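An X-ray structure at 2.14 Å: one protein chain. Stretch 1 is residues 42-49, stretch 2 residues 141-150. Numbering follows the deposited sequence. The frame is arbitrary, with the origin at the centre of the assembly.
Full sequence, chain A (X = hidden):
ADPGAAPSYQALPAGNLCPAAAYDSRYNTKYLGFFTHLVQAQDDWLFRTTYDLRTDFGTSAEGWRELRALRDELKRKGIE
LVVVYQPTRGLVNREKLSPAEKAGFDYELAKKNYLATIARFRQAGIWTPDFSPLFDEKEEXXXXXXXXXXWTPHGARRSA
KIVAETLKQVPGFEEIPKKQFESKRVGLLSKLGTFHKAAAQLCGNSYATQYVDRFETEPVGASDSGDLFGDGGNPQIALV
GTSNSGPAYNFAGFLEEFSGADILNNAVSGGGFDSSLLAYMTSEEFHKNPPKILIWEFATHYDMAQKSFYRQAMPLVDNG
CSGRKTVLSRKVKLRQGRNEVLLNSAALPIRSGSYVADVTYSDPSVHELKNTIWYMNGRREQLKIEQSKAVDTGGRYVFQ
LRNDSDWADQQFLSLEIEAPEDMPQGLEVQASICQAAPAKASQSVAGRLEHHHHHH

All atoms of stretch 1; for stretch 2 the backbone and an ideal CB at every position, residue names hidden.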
# COMPACT_ATOMS: atom_id res chain seq x y z
N GLN A 42 -22.66 -6.96 -19.07
CA GLN A 42 -24.06 -6.54 -19.10
C GLN A 42 -24.16 -5.05 -18.81
O GLN A 42 -23.37 -4.51 -18.03
CB GLN A 42 -24.89 -7.35 -18.11
CG GLN A 42 -24.93 -8.83 -18.43
CD GLN A 42 -25.84 -9.61 -17.49
OE1 GLN A 42 -25.50 -9.83 -16.33
NE2 GLN A 42 -27.01 -10.01 -17.99
N ASP A 43 -25.13 -4.39 -19.44
CA ASP A 43 -25.34 -2.96 -19.23
C ASP A 43 -24.04 -2.23 -19.62
O ASP A 43 -23.43 -2.56 -20.63
CB ASP A 43 -25.76 -2.71 -17.77
CG ASP A 43 -26.09 -1.26 -17.49
OD1 ASP A 43 -27.19 -0.81 -17.87
OD2 ASP A 43 -25.24 -0.58 -16.88
N ASP A 44 -23.62 -1.26 -18.82
CA ASP A 44 -22.38 -0.54 -19.07
C ASP A 44 -21.22 -1.14 -18.26
O ASP A 44 -20.20 -0.48 -18.03
CB ASP A 44 -22.55 0.93 -18.71
CG ASP A 44 -23.31 1.72 -19.76
OD1 ASP A 44 -23.87 1.09 -20.69
OD2 ASP A 44 -23.34 2.96 -19.65
N TRP A 45 -21.37 -2.39 -17.81
CA TRP A 45 -20.26 -3.06 -17.13
C TRP A 45 -19.12 -3.36 -18.10
O TRP A 45 -19.34 -3.88 -19.20
CB TRP A 45 -20.74 -4.32 -16.39
CG TRP A 45 -21.38 -3.99 -15.07
CD1 TRP A 45 -22.67 -3.56 -14.87
CD2 TRP A 45 -20.75 -3.99 -13.79
NE1 TRP A 45 -22.88 -3.32 -13.54
CE2 TRP A 45 -21.72 -3.57 -12.85
CE3 TRP A 45 -19.47 -4.31 -13.33
CZ2 TRP A 45 -21.44 -3.47 -11.48
CZ3 TRP A 45 -19.20 -4.22 -11.98
CH2 TRP A 45 -20.18 -3.80 -11.07
N LEU A 46 -17.91 -2.99 -17.71
CA LEU A 46 -16.71 -3.41 -18.40
C LEU A 46 -15.85 -4.21 -17.42
O LEU A 46 -15.86 -3.94 -16.22
CB LEU A 46 -15.91 -2.20 -18.91
CG LEU A 46 -16.53 -1.22 -19.91
CD1 LEU A 46 -15.47 -0.22 -20.39
CD2 LEU A 46 -17.17 -1.94 -21.11
N PHE A 47 -15.11 -5.20 -17.92
CA PHE A 47 -14.14 -5.89 -17.08
C PHE A 47 -12.79 -5.90 -17.78
O PHE A 47 -12.73 -5.90 -19.00
CB PHE A 47 -14.57 -7.32 -16.82
CG PHE A 47 -15.74 -7.45 -15.88
CD1 PHE A 47 -17.03 -7.16 -16.32
CD2 PHE A 47 -15.56 -7.88 -14.56
CE1 PHE A 47 -18.12 -7.29 -15.45
CE2 PHE A 47 -16.63 -8.01 -13.70
CZ PHE A 47 -17.92 -7.72 -14.14
N ARG A 48 -11.72 -5.91 -17.00
CA ARG A 48 -10.38 -6.12 -17.53
C ARG A 48 -10.03 -7.60 -17.39
O ARG A 48 -10.18 -8.15 -16.32
CB ARG A 48 -9.37 -5.30 -16.73
CG ARG A 48 -9.74 -3.82 -16.64
CD ARG A 48 -8.86 -3.14 -15.62
NE ARG A 48 -9.21 -3.56 -14.27
CZ ARG A 48 -8.58 -3.14 -13.17
NH1 ARG A 48 -7.55 -2.32 -13.28
NH2 ARG A 48 -8.97 -3.55 -11.97
N THR A 49 -9.56 -8.22 -18.46
CA THR A 49 -9.31 -9.66 -18.43
C THR A 49 -8.16 -10.03 -17.48
O THR A 49 -8.26 -11.00 -16.73
CB THR A 49 -8.98 -10.17 -19.85
OG1 THR A 49 -7.94 -9.36 -20.41
CG2 THR A 49 -10.20 -10.08 -20.76
N UNK A 141 -27.17 -2.70 -4.54
CA UNK A 141 -26.05 -1.77 -4.64
C UNK A 141 -24.76 -2.54 -4.91
O UNK A 141 -24.16 -3.10 -4.00
CB UNK A 141 -25.92 -0.94 -3.36
N UNK A 142 -24.36 -2.57 -6.18
CA UNK A 142 -23.20 -3.35 -6.61
C UNK A 142 -21.94 -3.00 -5.80
O UNK A 142 -21.69 -1.83 -5.49
CB UNK A 142 -22.94 -3.12 -8.10
N UNK A 143 -21.16 -4.02 -5.47
CA UNK A 143 -19.92 -3.84 -4.71
C UNK A 143 -18.98 -2.85 -5.44
O UNK A 143 -18.46 -1.90 -4.84
CB UNK A 143 -19.22 -5.19 -4.50
N UNK A 144 -18.81 -3.07 -6.75
CA UNK A 144 -17.92 -2.24 -7.58
C UNK A 144 -18.63 -1.26 -8.50
O UNK A 144 -19.76 -1.52 -8.93
CB UNK A 144 -17.03 -3.15 -8.43
N UNK A 145 -17.98 -0.15 -8.83
CA UNK A 145 -18.46 0.70 -9.92
C UNK A 145 -18.46 -0.10 -11.22
O UNK A 145 -17.65 -1.01 -11.41
CB UNK A 145 -17.60 1.96 -10.06
N UNK A 146 -19.39 0.25 -12.11
CA UNK A 146 -19.56 -0.38 -13.43
C UNK A 146 -18.32 -0.37 -14.30
O UNK A 146 -18.03 -1.36 -14.98
CB UNK A 146 -20.69 0.32 -14.19
N UNK A 147 -17.61 0.75 -14.31
CA UNK A 147 -16.50 0.92 -15.22
C UNK A 147 -15.30 1.54 -14.53
O UNK A 147 -14.60 2.37 -15.09
CB UNK A 147 -16.92 1.78 -16.41
N UNK A 148 -15.06 1.13 -13.28
CA UNK A 148 -13.97 1.69 -12.49
C UNK A 148 -13.38 0.60 -11.59
O UNK A 148 -14.01 -0.43 -11.36
CB UNK A 148 -14.46 2.88 -11.66
N UNK A 149 -12.18 0.85 -11.08
CA UNK A 149 -11.47 -0.11 -10.23
C UNK A 149 -11.76 0.09 -8.73
O UNK A 149 -11.34 -0.72 -7.91
CB UNK A 149 -9.96 0.00 -10.48
N UNK A 150 -12.44 1.16 -8.36
CA UNK A 150 -12.79 1.39 -6.96
C UNK A 150 -14.07 0.65 -6.59
O UNK A 150 -14.95 0.48 -7.44
CB UNK A 150 -12.95 2.89 -6.69

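At position 141 nothing of stretch 1 lies within 5.5 Å of the ideal CB, so the choice is wide open; the residue is His141, which takes no part.

Position 142 points its CB toward stretch 1, 3.7 Å from CZ2 of Trp45 and near the plane of the indole. A small apolar group packs well against the C-H edge here, though other side chains could also be accommodated; even a single methyl reaches it. The residue is Ala142, whose CB makes this contact.

Position 143 directs its CB sideways, with no neighbour from stretch 1, and many side chains would be compatible. It is Tyr143, whose ring leads away.

At 144 the CB again points toward the indole, 4.2 Å from Trp45 CH2, while the backbone O of 144 lies 3.2 Å from the same carbon. An apolar CB suits this spot, but the remainder of the side chain may turn elsewhere. Tyr144 does so: its CB packs against Trp45 CH2, and the ring, with chi1 at -86°, leads away.

Position 145 turns its CB away, so stretch 1 hardly constrains it; the backbone does the touching, with its C over one face of the indole. The residue is Phe145.

Position 146 has the most to satisfy. Its CA sits over the six-membered ring of Trp45, 3.8 Å from the centroid and 9° off the normal, a CH-pi contact. Its ideal CB lies 4.2 Å from Trp45 CE2 and 5.4 Å from OD2 of Asp43. A chain that is aliphatic at first and positively charged at its tip would serve both neighbours, so lysine or arginine fits. Lys146 is found: CG lies 3.5 Å from Trp45 NE1 over the ring face, and the chain, t from chi2 to chi4, extends until NZ forms a salt bridge with Asp43 OD2 at 2.7 Å. Its backbone O accepts a hydrogen bond from Leu46 N at 3.2 Å, a link available to any residue here.

Position 147, at phi/psi -136/39, would place a CB 4.3 Å from Asp44 O and 4.6 Å from Leu46 CG. A small residue is comfortable beside these atoms, though the distances alone do not demand one. Gly147 presents only backbone.

Position 148 faces away and is free of stretch 1. Asp148 instead accepts hydrogen bonds through OD2 from N and ND1 of the residue at 150.

At 149 the ideal CB lies 4.0 Å from Arg48 NH2, so several side chains could pack there if their ends found room. His149 keeps its CB there, then leads away.

Position 150 is out of reach; it is His150, the donor to Asp148.

Stretch 2 141-150: HAYYFKGDHH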
# COMPACT_ATOMS: atom_id res chain seq x y z
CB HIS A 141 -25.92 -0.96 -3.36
CG HIS A 141 -27.10 -0.08 -3.08
ND1 HIS A 141 -27.84 -0.17 -1.92
CD2 HIS A 141 -27.66 0.90 -3.81
CE1 HIS A 141 -28.81 0.73 -1.95
NE2 HIS A 141 -28.72 1.39 -3.09
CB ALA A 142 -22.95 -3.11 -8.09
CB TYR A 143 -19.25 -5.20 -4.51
CG TYR A 143 -17.99 -5.26 -3.67
CD1 TYR A 143 -16.76 -4.88 -4.19
CD2 TYR A 143 -18.02 -5.78 -2.37
CE1 TYR A 143 -15.61 -4.96 -3.44
CE2 TYR A 143 -16.86 -5.88 -1.61
CZ TYR A 143 -15.66 -5.45 -2.15
OH TYR A 143 -14.48 -5.52 -1.41
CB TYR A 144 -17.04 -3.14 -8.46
CG TYR A 144 -15.78 -3.61 -7.77
CD1 TYR A 144 -14.71 -2.74 -7.59
CD2 TYR A 144 -15.65 -4.93 -7.30
CE1 TYR A 144 -13.54 -3.15 -6.96
CE2 TYR A 144 -14.48 -5.36 -6.67
CZ TYR A 144 -13.44 -4.45 -6.50
OH TYR A 144 -12.27 -4.83 -5.88
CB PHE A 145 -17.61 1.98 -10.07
CG PHE A 145 -17.85 3.02 -9.00
CD1 PHE A 145 -18.94 3.89 -9.08
CD2 PHE A 145 -16.99 3.13 -7.90
CE1 PHE A 145 -19.16 4.85 -8.08
CE2 PHE A 145 -17.20 4.08 -6.91
CZ PHE A 145 -18.29 4.95 -7.01
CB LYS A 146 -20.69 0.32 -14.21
CG LYS A 146 -22.07 0.12 -13.60
CD LYS A 146 -23.14 0.86 -14.41
CE LYS A 146 -24.53 0.48 -13.96
NZ LYS A 146 -25.54 1.17 -14.79
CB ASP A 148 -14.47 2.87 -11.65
CG ASP A 148 -13.33 3.70 -11.08
OD1 ASP A 148 -12.64 4.41 -11.85
OD2 ASP A 148 -13.12 3.66 -9.85
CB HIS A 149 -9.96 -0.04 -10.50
CG HIS A 149 -9.35 1.30 -10.23
ND1 HIS A 149 -9.65 2.42 -10.98
CD2 HIS A 149 -8.46 1.71 -9.29
CE1 HIS A 149 -8.97 3.46 -10.51
NE2 HIS A 149 -8.24 3.05 -9.49
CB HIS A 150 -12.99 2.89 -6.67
CG HIS A 150 -11.74 3.70 -6.83
ND1 HIS A 150 -11.47 4.44 -7.96
CD2 HIS A 150 -10.67 3.86 -6.01
CE1 HIS A 150 -10.30 5.03 -7.83
NE2 HIS A 150 -9.79 4.69 -6.66
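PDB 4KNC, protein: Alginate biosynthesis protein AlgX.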